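Sister chromatid cohesion protein (Chaetomium thermophilum, PDB 5T8V) probably acts as a cohesin loader on chromatin, this chain being the C-terminal HEAT-repeat portion of the longer protein. Local coordinates at residues A[821-826]-A[863-868]; A[870-875]-A[883-888]. All blocks are in the same frame, centred on the assembly; numbering follows the deposited sequence.

Both contacts lie in one region of the HEAT-repeat superhelix, about 12 Å apart between centres, with those centres about 51 and 54 Å from the centre of the chain. They follow in series: contact 1 brings the late part of helix 808-824 to the chain entering helix 866-870, and contact 2 folds the turn after that short helix onto helix 878-891. The two meet where Leu865 CD1 lies 4.0 Å from Ile887 CG2 and Tyr868 CB lies 3.8 Å from Val884 CG1. Leu865, which also meets Phe823, and Tyr868, which also meets Ile826, both touch helix 878-891, so that largely apolar side chains link the two contacts, consistent with an alpha-solenoid.

Contact 1. Residues A[821-826]-A[863-868]; sequences SMFDLI and RLLRPY
Phe823 and Leu864 mark the nearest approach of the two backbones, with their CA atoms 7.7 Å apart, a separation that side chains must bridge. Phe823 lies late in helix 808-824; Leu864 belongs to residues 863-865, which have helical backbone angles without the regular hydrogen bonds and lead into helix 866-870. No hydrogen bond crosses between the segments, and each segment bonds within itself: Ile826 N, for instance, bonds to Phe823 O at 3.0 Å.

Three side-chain meetings do the bridging. Phe823 has its ring beside the backbone N and anti to the carbonyl carbon (chi1 -75°), which sends CE1 across to Leu865. There Leu865 CG lies at the ring edge, in its plane, 3.9 Å from Phe823 CE1, and the two side chains run at about a right angle. A phenylalanine suits this buried place because it spans the gap and also touches Leu846 of helix 839-852. Beside it, Leu864 extends CD1 to 4.0 Å from Phe823 O and 4.4 Å from Phe823 CB, so that the methyl rests near that carbonyl. Farther along, Ile826 offers its CG2 branch, anti to the backbone N, to the outer edge of the Tyr868 ring, 4.1 Å from Tyr868 OH. The tyrosine is partly exposed, and its long ring can reach Ile826 while its side chain also touches Val880 of helix 878-891.

Taken together, the segments bury 230 Å² of surface. Apolar carbons meet one another or a methyl lies near an oxygen, without a hydrogen bond. The contact therefore probably rests on fit and on the burial of apolar surface, joining helix 808-824 and the residues after it to the segment leading into helix 866-870 without a polar fastening.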
ATOM      1  N   SER A 821       0.463  38.314 -24.176  1.00 63.10           N
ATOM      2  CA  SER A 821       1.545  38.396 -23.204  1.00 62.01           C
ATOM      3  C   SER A 821       2.860  37.935 -23.820  1.00 62.88           C
ATOM      4  O   SER A 821       3.870  38.645 -23.755  1.00 63.18           O
ATOM      5  CB  SER A 821       1.207  37.562 -21.969  1.00 59.32           C
ATOM      6  OG  SER A 821       2.227  37.665 -20.991  1.00 58.70           O
ATOM      7  N   MET A 822       2.860  36.752 -24.441  1.00 64.89           N
ATOM      8  CA  MET A 822       4.074  36.238 -25.068  1.00 64.04           C
ATOM      9  C   MET A 822       4.703  37.286 -25.978  1.00 65.10           C
ATOM     10  O   MET A 822       5.924  37.477 -25.966  1.00 63.60           O
ATOM     11  CB  MET A 822       3.767  34.967 -25.861  1.00 62.62           C
ATOM     12  CG  MET A 822       2.905  33.960 -25.128  1.00 61.51           C
ATOM     13  SD  MET A 822       3.147  32.271 -25.699  1.00 58.95           S
ATOM     14  CE  MET A 822       1.818  31.431 -24.840  1.00 60.00           C
ATOM     15  N   PHE A 823       3.883  37.977 -26.775  1.00 57.49           N
ATOM     16  CA  PHE A 823       4.413  39.074 -27.578  1.00 59.41           C
ATOM     17  C   PHE A 823       4.831  40.247 -26.705  1.00 63.66           C
ATOM     18  O   PHE A 823       5.800  40.944 -27.027  1.00 63.67           O
ATOM     19  CB  PHE A 823       3.383  39.526 -28.611  1.00 59.16           C
ATOM     20  CG  PHE A 823       3.243  38.592 -29.777  1.00 57.07           C
ATOM     21  CD1 PHE A 823       4.195  38.575 -30.782  1.00 55.61           C
ATOM     22  CD2 PHE A 823       2.158  37.739 -29.872  1.00 57.20           C
ATOM     23  CE1 PHE A 823       4.068  37.719 -31.859  1.00 54.82           C
ATOM     24  CE2 PHE A 823       2.027  36.882 -30.945  1.00 56.45           C
ATOM     25  CZ  PHE A 823       2.983  36.871 -31.941  1.00 55.15           C
ATOM     26  N   ASP A 824       4.117  40.484 -25.602  1.00 91.12           N
ATOM     27  CA  ASP A 824       4.513  41.540 -24.678  1.00 95.08           C
ATOM     28  C   ASP A 824       5.856  41.231 -24.028  1.00 96.28           C
ATOM     29  O   ASP A 824       6.575  42.152 -23.625  1.00 98.05           O
ATOM     30  CB  ASP A 824       3.432  41.733 -23.611  1.00 97.56           C
ATOM     31  CG  ASP A 824       3.723  42.902 -22.691  1.00100.39           C
ATOM     32  OD1 ASP A 824       4.368  43.871 -23.143  1.00102.01           O
ATOM     33  OD2 ASP A 824       3.303  42.851 -21.515  1.00101.02           O
ATOM     34  N   LEU A 825       6.210  39.950 -23.921  1.00 81.89           N
ATOM     35  CA  LEU A 825       7.519  39.553 -23.419  1.00 81.14           C
ATOM     36  C   LEU A 825       8.619  39.696 -24.462  1.00 77.97           C
ATOM     37  O   LEU A 825       9.793  39.502 -24.128  1.00 76.43           O
ATOM     38  CB  LEU A 825       7.475  38.105 -22.921  1.00 82.24           C
ATOM     39  CG  LEU A 825       6.984  37.881 -21.487  1.00 84.98           C
ATOM     40  CD1 LEU A 825       5.563  38.387 -21.288  1.00 87.07           C
ATOM     41  CD2 LEU A 825       7.074  36.404 -21.128  1.00 84.41           C
ATOM     42  N   ILE A 826       8.273  40.024 -25.705  1.00 84.94           N
ATOM     43  CA  ILE A 826       9.259  40.192 -26.764  1.00 84.01           C
ATOM     44  C   ILE A 826       9.353  41.636 -27.243  1.00 86.26           C
ATOM     45  O   ILE A 826      10.391  42.013 -27.809  1.00 87.18           O
ATOM     46  CB  ILE A 826       8.958  39.257 -27.955  1.00 82.17           C
ATOM     47  CG1 ILE A 826       8.787  37.811 -27.476  1.00 80.54           C
ATOM     48  CG2 ILE A 826      10.081  39.323 -28.990  1.00 81.62           C
ATOM     49  CD1 ILE A 826       8.176  36.891 -28.513  1.00 79.35           C
ATOM     50  N   ARG A 863       4.031  42.664 -36.526  1.00102.38           N
ATOM     51  CA  ARG A 863       5.033  43.679 -36.811  1.00104.63           C
ATOM     52  C   ARG A 863       6.214  43.602 -35.853  1.00102.04           C
ATOM     53  O   ARG A 863       7.307  44.065 -36.196  1.00104.88           O
ATOM     54  CB  ARG A 863       4.392  45.066 -36.747  1.00109.13           C
ATOM     55  CG  ARG A 863       5.297  46.208 -37.180  1.00112.02           C
ATOM     56  CD  ARG A 863       4.601  47.549 -37.007  1.00115.54           C
ATOM     57  NE  ARG A 863       4.271  47.814 -35.608  1.00118.19           N
ATOM     58  CZ  ARG A 863       3.540  48.844 -35.191  1.00120.51           C
ATOM     59  NH1 ARG A 863       3.051  49.716 -36.062  1.00122.35           N
ATOM     60  NH2 ARG A 863       3.295  49.000 -33.897  1.00121.47           N
ATOM     61  N   LEU A 864       6.021  43.030 -34.661  1.00 66.58           N
ATOM     62  CA  LEU A 864       7.133  42.875 -33.729  1.00 64.71           C
ATOM     63  C   LEU A 864       8.087  41.780 -34.184  1.00 54.80           C
ATOM     64  O   LEU A 864       9.285  41.840 -33.884  1.00 51.91           O
ATOM     65  CB  LEU A 864       6.608  42.570 -32.327  1.00 70.91           C
ATOM     66  CG  LEU A 864       5.569  43.548 -31.775  1.00 74.68           C
ATOM     67  CD1 LEU A 864       5.193  43.171 -30.352  1.00 74.70           C
ATOM     68  CD2 LEU A 864       6.065  44.988 -31.837  1.00 76.10           C
ATOM     69  N   LEU A 865       7.578  40.776 -34.898  1.00 64.88           N
ATOM     70  CA  LEU A 865       8.431  39.765 -35.506  1.00 58.55           C
ATOM     71  C   LEU A 865       9.110  40.261 -36.774  1.00 57.34           C
ATOM     72  O   LEU A 865      10.000  39.577 -37.288  1.00 58.38           O
ATOM     73  CB  LEU A 865       7.611  38.512 -35.826  1.00 54.67           C
ATOM     74  CG  LEU A 865       6.833  37.894 -34.661  1.00 53.97           C
ATOM     75  CD1 LEU A 865       6.009  36.710 -35.139  1.00 53.48           C
ATOM     76  CD2 LEU A 865       7.769  37.473 -33.537  1.00 53.30           C
ATOM     77  N   ARG A 866       8.716  41.432 -37.280  1.00 61.50           N
ATOM     78  CA  ARG A 866       9.266  41.980 -38.523  1.00 59.84           C
ATOM     79  C   ARG A 866      10.783  41.876 -38.632  1.00 58.34           C
ATOM     80  O   ARG A 866      11.265  41.372 -39.655  1.00 57.11           O
ATOM     81  CB  ARG A 866       8.822  43.446 -38.644  1.00 61.17           C
ATOM     82  CG  ARG A 866       9.055  44.065 -40.008  1.00 61.02           C
ATOM     83  CD  ARG A 866       8.037  43.567 -41.016  1.00 60.79           C
ATOM     84  NE  ARG A 866       8.185  44.235 -42.306  1.00 60.93           N
ATOM     85  CZ  ARG A 866       9.095  43.909 -43.218  1.00 60.24           C
ATOM     86  NH1 ARG A 866       9.952  42.921 -42.984  1.00 59.76           N
ATOM     87  NH2 ARG A 866       9.153  44.574 -44.363  1.00 59.94           N
ATOM     88  N   PRO A 867      11.580  42.320 -37.656  1.00 56.81           N
ATOM     89  CA  PRO A 867      13.041  42.243 -37.826  1.00 56.98           C
ATOM     90  C   PRO A 867      13.571  40.823 -37.914  1.00 56.12           C
ATOM     91  O   PRO A 867      14.649  40.617 -38.486  1.00 56.33           O
ATOM     92  CB  PRO A 867      13.577  42.968 -36.584  1.00 58.05           C
ATOM     93  CG  PRO A 867      12.483  42.869 -35.582  1.00 58.32           C
ATOM     94  CD  PRO A 867      11.209  42.919 -36.362  1.00 58.13           C
ATOM     95  N   TYR A 868      12.857  39.835 -37.367  1.00 55.18           N
ATOM     96  CA  TYR A 868      13.300  38.452 -37.499  1.00 53.84           C
ATOM     97  C   TYR A 868      13.282  37.995 -38.952  1.00 54.25           C
ATOM     98  O   TYR A 868      14.095  37.153 -39.344  1.00 54.59           O
ATOM     99  CB  TYR A 868      12.426  37.530 -36.649  1.00 52.79           C
ATOM    100  CG  TYR A 868      12.668  37.635 -35.160  1.00 52.72           C
ATOM    101  CD1 TYR A 868      13.856  37.186 -34.598  1.00 52.73           C
ATOM    102  CD2 TYR A 868      11.705  38.165 -34.314  1.00 53.05           C
ATOM    103  CE1 TYR A 868      14.083  37.273 -33.237  1.00 53.28           C
ATOM    104  CE2 TYR A 868      11.920  38.256 -32.950  1.00 53.88           C
ATOM    105  CZ  TYR A 868      13.111  37.807 -32.418  1.00 54.31           C
ATOM    106  OH  TYR A 868      13.332  37.894 -31.061  1.00 55.44           O
TER

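Contact 2. Residues A[870-875]-A[883-888]; sequences ASIGTS and AVVVIY
Ile872 packs against Val884 and Val885, and through them the turn after helix 866-870 folds back onto helix 878-891, the next helix of this HEAT-repeat alpha-solenoid. The backbones stay well apart, with the CA atoms of Ile872 and Val885 9.3 Å from each other, and the isoleucine side chain makes the crossing.

Ile872 contributes most of the buried surface. Its CB points toward the helix, and an extended chi2 of 172° carries CD1 far from its own backbone to the two valines. An isoleucine fits here because it is both long enough to span the gap and wholly apolar; its side chain also touches Leu910 of helix 900-910. The valines are short and beta-branched, so they present methyl groups close to the helix surface. Val885 takes the larger share and touches Leu921 and Asp924 of helix 919-935 as well. Val884 has a smaller part in this contact. All three residues are buried, and no hydrogen bond links the segments.

The Ile872 and Val885 side chains meet at an oblique angle. Ile872 CD1 lies 4.4 Å from Val884 CG2 and 3.5 Å from Val885 CG1.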
ATOM      1  N   ALA A 870      13.853  39.939 -41.699  1.00 67.88           N
ATOM      2  CA  ALA A 870      14.945  40.547 -42.451  1.00 68.92           C
ATOM      3  C   ALA A 870      16.263  39.823 -42.214  1.00 69.89           C
ATOM      4  O   ALA A 870      17.121  39.790 -43.105  1.00 70.49           O
ATOM      5  CB  ALA A 870      15.078  42.023 -42.079  1.00 69.02           C
ATOM      6  N   SER A 871      16.444  39.237 -41.034  1.00 58.64           N
ATOM      7  CA  SER A 871      17.691  38.572 -40.681  1.00 60.00           C
ATOM      8  C   SER A 871      17.695  37.085 -41.017  1.00 61.43           C
ATOM      9  O   SER A 871      18.690  36.409 -40.737  1.00 62.00           O
ATOM     10  CB  SER A 871      17.979  38.758 -39.188  1.00 60.30           C
ATOM     11  OG  SER A 871      16.932  38.229 -38.392  1.00 59.93           O
ATOM     12  N   ILE A 872      16.618  36.558 -41.607  1.00 60.15           N
ATOM     13  CA  ILE A 872      16.589  35.143 -41.968  1.00 60.94           C
ATOM     14  C   ILE A 872      17.755  34.797 -42.883  1.00 62.47           C
ATOM     15  O   ILE A 872      18.252  33.664 -42.868  1.00 63.26           O
ATOM     16  CB  ILE A 872      15.237  34.786 -42.621  1.00 59.46           C
ATOM     17  CG1 ILE A 872      14.126  34.779 -41.567  1.00 58.45           C
ATOM     18  CG2 ILE A 872      15.304  33.422 -43.322  1.00 59.31           C
ATOM     19  CD1 ILE A 872      12.726  34.637 -42.132  1.00 57.99           C
ATOM     20  N   GLY A 873      18.216  35.760 -43.683  1.00 66.23           N
ATOM     21  CA  GLY A 873      19.230  35.466 -44.681  1.00 67.96           C
ATOM     22  C   GLY A 873      20.505  34.881 -44.105  1.00 70.54           C
ATOM     23  O   GLY A 873      21.153  34.050 -44.748  1.00 70.80           O
ATOM     24  N   THR A 874      20.881  35.295 -42.895  1.00 81.81           N
ATOM     25  CA  THR A 874      22.156  34.873 -42.324  1.00 84.42           C
ATOM     26  C   THR A 874      22.016  34.431 -40.873  1.00 88.95           C
ATOM     27  O   THR A 874      22.812  33.614 -40.397  1.00 89.39           O
ATOM     28  CB  THR A 874      23.180  36.006 -42.427  1.00 84.82           C
ATOM     29  OG1 THR A 874      23.280  36.437 -43.789  1.00 84.86           O
ATOM     30  CG2 THR A 874      24.554  35.540 -41.941  1.00 85.26           C
ATOM     31  N   SER A 875      21.024  34.967 -40.159  1.00 60.42           N
ATOM     32  CA  SER A 875      20.806  34.590 -38.766  1.00 61.94           C
ATOM     33  C   SER A 875      20.851  33.074 -38.629  1.00 57.68           C
ATOM     34  O   SER A 875      19.966  32.370 -39.129  1.00 57.57           O
ATOM     35  CB  SER A 875      19.472  35.138 -38.256  1.00 66.20           C
ATOM     36  OG  SER A 875      19.230  34.728 -36.919  1.00 69.01           O
ATOM     37  N   ALA A 883      10.101  29.444 -36.780  1.00 41.82           N
ATOM     38  CA  ALA A 883       8.981  29.869 -35.950  1.00 42.07           C
ATOM     39  C   ALA A 883       8.256  31.055 -36.575  1.00 42.36           C
ATOM     40  O   ALA A 883       7.037  31.015 -36.776  1.00 42.88           O
ATOM     41  CB  ALA A 883       9.470  30.216 -34.545  1.00 41.95           C
ATOM     42  N   VAL A 884       8.992  32.121 -36.902  1.00 43.60           N
ATOM     43  CA  VAL A 884       8.335  33.332 -37.389  1.00 44.53           C
ATOM     44  C   VAL A 884       7.705  33.093 -38.756  1.00 45.45           C
ATOM     45  O   VAL A 884       6.587  33.551 -39.022  1.00 47.28           O
ATOM     46  CB  VAL A 884       9.316  34.521 -37.410  1.00 44.54           C
ATOM     47  CG1 VAL A 884       9.852  34.788 -36.010  1.00 45.22           C
ATOM     48  CG2 VAL A 884      10.458  34.285 -38.386  1.00 43.83           C
ATOM     49  N   VAL A 885       8.396  32.374 -39.647  1.00 36.52           N
ATOM     50  CA  VAL A 885       7.816  32.147 -40.969  1.00 36.99           C
ATOM     51  C   VAL A 885       6.567  31.283 -40.863  1.00 37.81           C
ATOM     52  O   VAL A 885       5.628  31.442 -41.651  1.00 38.59           O
ATOM     53  CB  VAL A 885       8.842  31.524 -41.936  1.00 36.71           C
ATOM     54  CG1 VAL A 885      10.051  32.436 -42.088  1.00 36.14           C
ATOM     55  CG2 VAL A 885       9.263  30.152 -41.462  1.00 36.71           C
ATOM     56  N   VAL A 886       6.526  30.361 -39.898  1.00 37.80           N
ATOM     57  CA  VAL A 886       5.322  29.558 -39.707  1.00 38.77           C
ATOM     58  C   VAL A 886       4.207  30.407 -39.110  1.00 39.37           C
ATOM     59  O   VAL A 886       3.028  30.230 -39.444  1.00 40.56           O
ATOM     60  CB  VAL A 886       5.634  28.329 -38.834  1.00 38.62           C
ATOM     61  CG1 VAL A 886       4.350  27.659 -38.349  1.00 39.70           C
ATOM     62  CG2 VAL A 886       6.471  27.335 -39.624  1.00 38.61           C
ATOM     63  N   ILE A 887       4.552  31.338 -38.222  1.00 42.35           N
ATOM     64  CA  ILE A 887       3.537  32.203 -37.633  1.00 44.70           C
ATOM     65  C   ILE A 887       2.927  33.105 -38.697  1.00 47.01           C
ATOM     66  O   ILE A 887       1.716  33.358 -38.692  1.00 48.70           O
ATOM     67  CB  ILE A 887       4.133  33.010 -36.466  1.00 44.24           C
ATOM     68  CG1 ILE A 887       4.495  32.069 -35.312  1.00 43.96           C
ATOM     69  CG2 ILE A 887       3.143  34.072 -35.977  1.00 45.27           C
ATOM     70  CD1 ILE A 887       5.338  32.708 -34.228  1.00 43.15           C
ATOM     71  N   TYR A 888       3.746  33.610 -39.624  1.00 55.50           N
ATOM     72  CA  TYR A 888       3.197  34.360 -40.751  1.00 57.90           C
ATOM     73  C   TYR A 888       2.371  33.458 -41.657  1.00 59.53           C
ATOM     74  O   TYR A 888       1.298  33.852 -42.129  1.00 60.76           O
ATOM     75  CB  TYR A 888       4.326  35.019 -41.548  1.00 57.63           C
ATOM     76  CG  TYR A 888       4.825  36.341 -40.999  1.00 58.61           C
ATOM     77  CD1 TYR A 888       4.450  36.786 -39.737  1.00 59.92           C
ATOM     78  CD2 TYR A 888       5.664  37.150 -41.753  1.00 58.94           C
ATOM     79  CE1 TYR A 888       4.903  37.994 -39.242  1.00 60.70           C
ATOM     80  CE2 TYR A 888       6.121  38.360 -41.267  1.00 59.54           C
ATOM     81  CZ  TYR A 888       5.737  38.777 -40.012  1.00 60.30           C
ATOM     82  OH  TYR A 888       6.190  39.980 -39.524  1.00 60.58           O
TER